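Leucine aminopeptidase 1 (Caenorhabditis elegans, PDB 2HC9) is a zinc-dependent aminopeptidase of the M17 family that releases N-terminal amino acids, preferably leucine, from peptides and probably serves as a digestive enzyme. Local coordinates at residues 62-67 with 71-76; 100-103 with 108-111. The protein carries 1 engineered substitution. All coordinates share one frame; numbering follows the deposited sequence.

Contact 1: 62-67 with 71-76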
ATOM      1  N   SER A  62     -42.699  -8.328   4.328  1.00 29.68           N
ATOM      2  CA  SER A  62     -41.705  -9.317   4.782  1.00 26.48           C
ATOM      3  C   SER A  62     -41.006  -8.873   6.082  1.00 36.57           C
ATOM      4  O   SER A  62     -41.061  -7.691   6.441  1.00 34.11           O
ATOM      5  CB  SER A  62     -40.648  -9.561   3.713  1.00 38.80           C
ATOM      6  OG  SER A  62     -39.731  -8.489   3.667  1.00 40.68           O
ATOM      7  N   GLY A  63     -40.349  -9.810   6.773  1.00 30.51           N
ATOM      8  CA  GLY A  63     -39.676  -9.532   8.051  1.00 27.83           C
ATOM      9  C   GLY A  63     -39.808 -10.625   9.108  1.00 29.83           C
ATOM     10  O   GLY A  63     -40.176 -11.771   8.805  1.00 24.79           O
ATOM     11  N   ARG A  64     -39.484 -10.268  10.347  1.00 23.97           N
ATOM     12  CA  ARG A  64     -39.563 -11.169  11.487  1.00 27.41           C
ATOM     13  C   ARG A  64     -40.232 -10.475  12.662  1.00 28.38           C
ATOM     14  O   ARG A  64     -39.856  -9.359  13.037  1.00 26.11           O
ATOM     15  CB  ARG A  64     -38.179 -11.676  11.921  1.00 29.22           C
ATOM     16  CG  ARG A  64     -38.230 -12.457  13.246  1.00 32.52           C
ATOM     17  CD  ARG A  64     -36.873 -12.780  13.793  1.00 37.07           C
ATOM     18  NE  ARG A  64     -36.217 -11.638  14.419  1.00 37.78           N
ATOM     19  CZ  ARG A  64     -35.069 -11.095  13.995  1.00 46.45           C
ATOM     20  NH1 ARG A  64     -34.423 -11.566  12.918  1.00 31.67           N
ATOM     21  NH2 ARG A  64     -34.564 -10.059  14.653  1.00 50.41           N
ATOM     22  N   HIS A  65     -41.230 -11.144  13.238  1.00 21.23           N
ATOM     23  CA  HIS A  65     -42.022 -10.573  14.308  1.00 16.58           C
ATOM     24  C   HIS A  65     -42.102 -11.508  15.516  1.00 18.85           C
ATOM     25  O   HIS A  65     -42.507 -12.666  15.399  1.00 21.67           O
ATOM     26  CB  HIS A  65     -43.408 -10.211  13.780  1.00 24.73           C
ATOM     27  CG  HIS A  65     -43.374  -9.056  12.828  1.00 29.35           C
ATOM     28  ND1 HIS A  65     -43.090  -9.216  11.489  1.00 24.98           N
ATOM     29  CD2 HIS A  65     -43.500  -7.720  13.033  1.00 30.45           C
ATOM     30  CE1 HIS A  65     -43.076  -8.032  10.900  1.00 33.53           C
ATOM     31  NE2 HIS A  65     -43.332  -7.107  11.812  1.00 35.35           N
ATOM     32  N   PRO A  66     -41.708 -11.009  16.683  1.00 21.34           N
ATOM     33  CA  PRO A  66     -41.733 -11.835  17.892  1.00 20.47           C
ATOM     34  C   PRO A  66     -43.177 -12.075  18.375  1.00 21.34           C
ATOM     35  O   PRO A  66     -44.024 -11.166  18.314  1.00 21.03           O
ATOM     36  CB  PRO A  66     -40.947 -10.993  18.899  1.00 20.64           C
ATOM     37  CG  PRO A  66     -41.200  -9.565  18.434  1.00 18.73           C
ATOM     38  CD  PRO A  66     -41.186  -9.652  16.930  1.00 23.40           C
ATOM     39  N   LEU A  67     -43.446 -13.302  18.807  1.00 19.45           N
ATOM     40  CA  LEU A  67     -44.778 -13.689  19.280  1.00 21.42           C
ATOM     41  C   LEU A  67     -44.779 -13.930  20.778  1.00 23.66           C
ATOM     42  O   LEU A  67     -45.783 -14.377  21.354  1.00 24.93           O
ATOM     43  CB  LEU A  67     -45.258 -14.949  18.545  1.00 23.31           C
ATOM     44  CG  LEU A  67     -45.292 -14.839  17.017  1.00 20.28           C
ATOM     45  CD1 LEU A  67     -45.765 -16.173  16.405  1.00 20.67           C
ATOM     46  CD2 LEU A  67     -46.181 -13.676  16.561  1.00 21.68           C
ATOM     47  N   LEU A  71     -39.579 -16.912  23.229  1.00 20.52           N
ATOM     48  CA  LEU A  71     -39.797 -18.285  22.760  1.00 25.06           C
ATOM     49  C   LEU A  71     -40.342 -18.411  21.344  1.00 23.85           C
ATOM     50  O   LEU A  71     -40.445 -19.515  20.819  1.00 23.03           O
ATOM     51  CB  LEU A  71     -40.748 -19.042  23.694  1.00 26.22           C
ATOM     52  CG  LEU A  71     -40.203 -19.443  25.064  1.00 26.80           C
ATOM     53  CD1 LEU A  71     -41.328 -19.988  25.954  1.00 27.35           C
ATOM     54  CD2 LEU A  71     -39.024 -20.407  24.961  1.00 25.39           C
ATOM     55  N   ALA A  72     -40.757 -17.318  20.718  1.00 20.86           N
ATOM     56  CA  ALA A  72     -41.534 -17.507  19.480  1.00 19.22           C
ATOM     57  C   ALA A  72     -41.423 -16.385  18.476  1.00 18.33           C
ATOM     58  O   ALA A  72     -41.354 -15.212  18.858  1.00 19.02           O
ATOM     59  CB  ALA A  72     -43.018 -17.770  19.796  1.00 19.96           C
ATOM     60  N   HIS A  73     -41.462 -16.745  17.194  1.00 20.77           N
ATOM     61  CA  HIS A  73     -41.295 -15.781  16.098  0.50 19.24           C
ATOM     62  C   HIS A  73     -42.180 -16.151  14.913  1.00 20.94           C
ATOM     63  O   HIS A  73     -42.383 -17.337  14.646  1.00 20.01           O
ATOM     64  CB  HIS A  73     -39.836 -15.798  15.622  0.50 17.87           C
ATOM     65  CG  HIS A  73     -38.861 -15.324  16.648  0.50 18.36           C
ATOM     66  ND1 HIS A  73     -38.287 -16.165  17.577  0.50 15.88           N
ATOM     67  CD2 HIS A  73     -38.359 -14.092  16.892  0.50 15.91           C
ATOM     68  CE1 HIS A  73     -37.469 -15.471  18.345  0.50 16.51           C
ATOM     69  NE2 HIS A  73     -37.497 -14.210  17.953  0.50 22.29           N
ATOM     70  N   LEU A  74     -42.655 -15.142  14.187  1.00 18.64           N
ATOM     71  CA  LEU A  74     -43.209 -15.337  12.841  1.00 18.22           C
ATOM     72  C   LEU A  74     -42.234 -14.709  11.831  1.00 20.49           C
ATOM     73  O   LEU A  74     -41.846 -13.554  11.971  1.00 22.04           O
ATOM     74  CB  LEU A  74     -44.567 -14.631  12.726  1.00 19.20           C
ATOM     75  CG  LEU A  74     -45.241 -14.550  11.343  1.00 19.71           C
ATOM     76  CD1 LEU A  74     -45.707 -15.917  10.876  1.00 16.72           C
ATOM     77  CD2 LEU A  74     -46.430 -13.617  11.371  1.00 24.84           C
ATOM     78  N   ILE A  75     -41.871 -15.480  10.817  1.00 19.50           N
ATOM     79  CA  ILE A  75     -41.044 -14.995   9.716  1.00 20.53           C
ATOM     80  C   ILE A  75     -41.913 -14.895   8.454  1.00 19.41           C
ATOM     81  O   ILE A  75     -42.437 -15.896   7.962  1.00 19.50           O
ATOM     82  CB  ILE A  75     -39.813 -15.915   9.477  1.00 21.44           C
ATOM     83  CG1 ILE A  75     -38.846 -15.807  10.667  1.00 21.50           C
ATOM     84  CG2 ILE A  75     -39.099 -15.549   8.143  1.00 20.25           C
ATOM     85  CD1 ILE A  75     -37.638 -16.794  10.557  1.00 21.93           C
ATOM     86  N   THR A  76     -42.073 -13.668   7.965  1.00 18.20           N
ATOM     87  CA  THR A  76     -42.777 -13.429   6.723  0.70 20.72           C
ATOM     88  C   THR A  76     -41.784 -13.324   5.561  1.00 22.65           C
ATOM     89  O   THR A  76     -40.857 -12.504   5.588  1.00 24.32           O
ATOM     90  CB  THR A  76     -43.665 -12.164   6.824  0.70 20.76           C
ATOM     91  OG1 THR A  76     -44.579 -12.313   7.925  0.70 21.66           O
ATOM     92  CG2 THR A  76     -44.454 -11.948   5.535  0.70 20.22           C
TER
HETATM   93  O   HOH W   1     -43.148 -11.367  10.325  1.00 29.34           O
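His65 and Leu74 are bonded through both of their backbone amides: His65 N reaches Leu74 O at 2.8 Å, and Leu74 N returns a nearly straight bond (174°) to His65 O. Gly63 and Thr76 form the same reciprocal pair further along, and Leu67 N adds a last bond to Ala72 O at 2.8 Å. Between the paired rungs, Arg64 faces Ile75 and Pro66 faces His73 as non-hydrogen-bonded pairs, with CA-H...O contacts such as Arg64 CA to Leu74 O at 3.3 Å. A water donates to Leu74 O at 3.0 Å; its links to the side chains of His65 and Thr76 are doubtful.

Side chains pack on both faces. On one, in the conformer of His73 described here, Arg64 and His73 run side by side, Arg64 CD 3.7 Å from His73 CD2, with guanidinium and ring planes 82° apart; a bend at chi3 (76°) turns the guanidinium off the line of the chain, and NH1 bonds Glu96 O. With an alanine at this position the Glu96 carbonyl is likely to lose this donor, and the His73 ring the methylenes beside it. On the other face Leu67 CB meets Ala72 CB at 3.8 Å, and Leu67 CD1 leans on Leu74 CB. This is an antiparallel beta hairpin, its strand 63-66 outermost within the chain in the mixed sheet of the N-terminal domain.

Contact 2: 100-103 with 108-111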
ATOM      1  N   ILE A 100     -31.698 -15.432  15.214  1.00 23.22           N
ATOM      2  CA  ILE A 100     -32.478 -15.861  16.361  1.00 21.99           C
ATOM      3  C   ILE A 100     -31.666 -16.758  17.289  1.00 20.50           C
ATOM      4  O   ILE A 100     -31.030 -17.711  16.853  1.00 21.65           O
ATOM      5  CB  ILE A 100     -33.788 -16.537  15.953  1.00 23.59           C
ATOM      6  CG1 ILE A 100     -34.694 -15.523  15.243  1.00 21.20           C
ATOM      7  CG2 ILE A 100     -34.497 -17.154  17.185  1.00 24.55           C
ATOM      8  CD1 ILE A 100     -35.940 -16.180  14.638  1.00 25.68           C
ATOM      9  N   ASN A 101     -31.713 -16.432  18.579  1.00 22.36           N
ATOM     10  CA  ASN A 101     -31.192 -17.310  19.624  1.00 22.12           C
ATOM     11  C   ASN A 101     -32.300 -17.891  20.479  1.00 27.55           C
ATOM     12  O   ASN A 101     -33.329 -17.238  20.694  1.00 31.53           O
ATOM     13  CB  ASN A 101     -30.188 -16.547  20.472  1.00 28.06           C
ATOM     14  CG  ASN A 101     -28.976 -16.113  19.669  1.00 22.88           C
ATOM     15  OD1 ASN A 101     -28.496 -16.839  18.798  1.00 27.97           O
ATOM     16  ND2 ASN A 101     -28.497 -14.904  19.940  1.00 30.88           N
ATOM     17  N   TYR A 102     -32.110 -19.122  20.950  1.00 22.18           N
ATOM     18  CA  TYR A 102     -33.126 -19.796  21.783  1.00 20.78           C
ATOM     19  C   TYR A 102     -32.662 -19.742  23.244  1.00 23.19           C
ATOM     20  O   TYR A 102     -31.458 -19.873  23.523  1.00 23.03           O
ATOM     21  CB  TYR A 102     -33.330 -21.258  21.323  1.00 18.69           C
ATOM     22  CG  TYR A 102     -33.544 -21.356  19.838  1.00 17.60           C
ATOM     23  CD1 TYR A 102     -34.780 -21.028  19.281  1.00 19.58           C
ATOM     24  CD2 TYR A 102     -32.499 -21.744  18.972  1.00 16.45           C
ATOM     25  CE1 TYR A 102     -34.983 -21.074  17.920  1.00 20.06           C
ATOM     26  CE2 TYR A 102     -32.703 -21.795  17.565  1.00 17.80           C
ATOM     27  CZ  TYR A 102     -33.957 -21.458  17.062  1.00 20.22           C
ATOM     28  OH  TYR A 102     -34.213 -21.489  15.708  1.00 19.77           O
ATOM     29  N   PRO A 103     -33.601 -19.533  24.188  1.00 22.15           N
ATOM     30  CA  PRO A 103     -33.190 -19.577  25.589  1.00 24.66           C
ATOM     31  C   PRO A 103     -32.396 -20.831  25.925  1.00 25.97           C
ATOM     32  O   PRO A 103     -32.629 -21.901  25.368  1.00 24.83           O
ATOM     33  CB  PRO A 103     -34.519 -19.523  26.360  1.00 23.60           C
ATOM     34  CG  PRO A 103     -35.441 -18.798  25.428  1.00 26.83           C
ATOM     35  CD  PRO A 103     -35.044 -19.245  24.037  1.00 21.84           C
ATOM     36  N   ASN A 108     -36.787 -28.064  22.556  1.00 19.22           N
ATOM     37  CA  ASN A 108     -37.358 -28.296  21.222  1.00 20.60           C
ATOM     38  C   ASN A 108     -37.467 -26.987  20.439  1.00 19.41           C
ATOM     39  O   ASN A 108     -37.894 -25.955  20.980  1.00 19.42           O
ATOM     40  CB  ASN A 108     -38.774 -28.883  21.333  1.00 18.41           C
ATOM     41  CG  ASN A 108     -38.837 -30.088  22.256  1.00 23.55           C
ATOM     42  OD1 ASN A 108     -39.611 -30.112  23.217  1.00 30.38           O
ATOM     43  ND2 ASN A 108     -38.038 -31.091  21.963  1.00 19.70           N
ATOM     44  N   VAL A 109     -37.114 -27.031  19.156  1.00 19.41           N
ATOM     45  CA  VAL A 109     -37.536 -25.971  18.227  1.00 19.63           C
ATOM     46  C   VAL A 109     -38.512 -26.524  17.208  1.00 16.85           C
ATOM     47  O   VAL A 109     -38.212 -27.474  16.490  1.00 18.98           O
ATOM     48  CB  VAL A 109     -36.365 -25.292  17.519  1.00 18.28           C
ATOM     49  CG1 VAL A 109     -36.872 -24.044  16.754  1.00 18.44           C
ATOM     50  CG2 VAL A 109     -35.330 -24.893  18.558  1.00 18.10           C
ATOM     51  N   HIS A 110     -39.692 -25.929  17.168  1.00 16.22           N
ATOM     52  CA  HIS A 110     -40.732 -26.394  16.281  1.00 18.79           C
ATOM     53  C   HIS A 110     -40.946 -25.352  15.167  1.00 18.44           C
ATOM     54  O   HIS A 110     -41.357 -24.212  15.457  1.00 19.07           O
ATOM     55  CB  HIS A 110     -42.026 -26.584  17.088  1.00 18.16           C
ATOM     56  CG  HIS A 110     -43.086 -27.363  16.361  1.00 21.41           C
ATOM     57  ND1 HIS A 110     -44.352 -27.547  16.875  1.00 22.80           N
ATOM     58  CD2 HIS A 110     -43.063 -28.018  15.174  1.00 16.67           C
ATOM     59  CE1 HIS A 110     -45.066 -28.278  16.032  1.00 24.40           C
ATOM     60  NE2 HIS A 110     -44.310 -28.574  14.992  1.00 23.09           N
ATOM     61  N   PHE A 111     -40.653 -25.736  13.924  1.00 16.96           N
ATOM     62  CA  PHE A 111     -41.005 -24.899  12.757  1.00 15.99           C
ATOM     63  C   PHE A 111     -42.313 -25.360  12.168  1.00 19.07           C
ATOM     64  O   PHE A 111     -42.496 -26.551  11.886  1.00 19.15           O
ATOM     65  CB  PHE A 111     -39.928 -24.916  11.654  1.00 18.01           C
ATOM     66  CG  PHE A 111     -38.636 -24.280  12.089  1.00 15.99           C
ATOM     67  CD1 PHE A 111     -38.368 -22.947  11.784  1.00 19.00           C
ATOM     68  CD2 PHE A 111     -37.735 -24.999  12.879  1.00 15.32           C
ATOM     69  CE1 PHE A 111     -37.193 -22.340  12.247  1.00 16.09           C
ATOM     70  CE2 PHE A 111     -36.556 -24.412  13.344  1.00 17.88           C
ATOM     71  CZ  PHE A 111     -36.274 -23.081  13.028  1.00 17.32           C
TER
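Val109 sets one methyl squarely over the ring of Tyr102: CG2 stands 3.8 Å from the ring centroid, only 8° off the normal, a CH-pi contact on one face. Its other methyl, CG1, is shifted toward the phenol end, 3.7 Å from Tyr102 CE1 and 3.8 Å from Tyr102 OH. Both branches therefore meet the ring, the side chains crossing at about a right angle. Phe111 comes in beyond Val109, its CZ 3.7 Å from Tyr102 OH; this is a van der Waals contact.

The torsions account for the meeting. Val109 holds CG1 opposite its backbone N (chi1 -170°), which puts CG2 beside that nitrogen and presents both methyls to the tyrosine. Although the first bond of the Phe111 side chain does not aim at the loop, the far end of its ring comes nearer to it.

Further out, Leu144 touches both Tyr102 and Val109, while Ile21 of strand 18-25 and Leu97 of helix 90-97 each touch both Tyr102 and Phe111. Strand 108-114 runs between strands 18-25 and 145-151, and the loop that follows helix 90-97 lays its tyrosine against one face of this sheet.

From the N terminus, contact 1 comes first: the chain runs out along strand 63-66, turns through residues 67-71 and returns along strand 72-77, closing the hairpin. Helix 90-97 follows, and its exit loop leads into contact 2, where 108-111 returns against 100-103 across a gap of four residues. The two closures stand in series, neither nested nor crossed, with centres about 12 Å apart. They still meet in space: Ile100 packs against both His73 and Arg64, and Pro103 touches Leu71. Both belong to the same mixed sheet, contact 1 at its hairpin border and contact 2 on a more central strand, with strand 18-25 between strands 72-77 and 108-114.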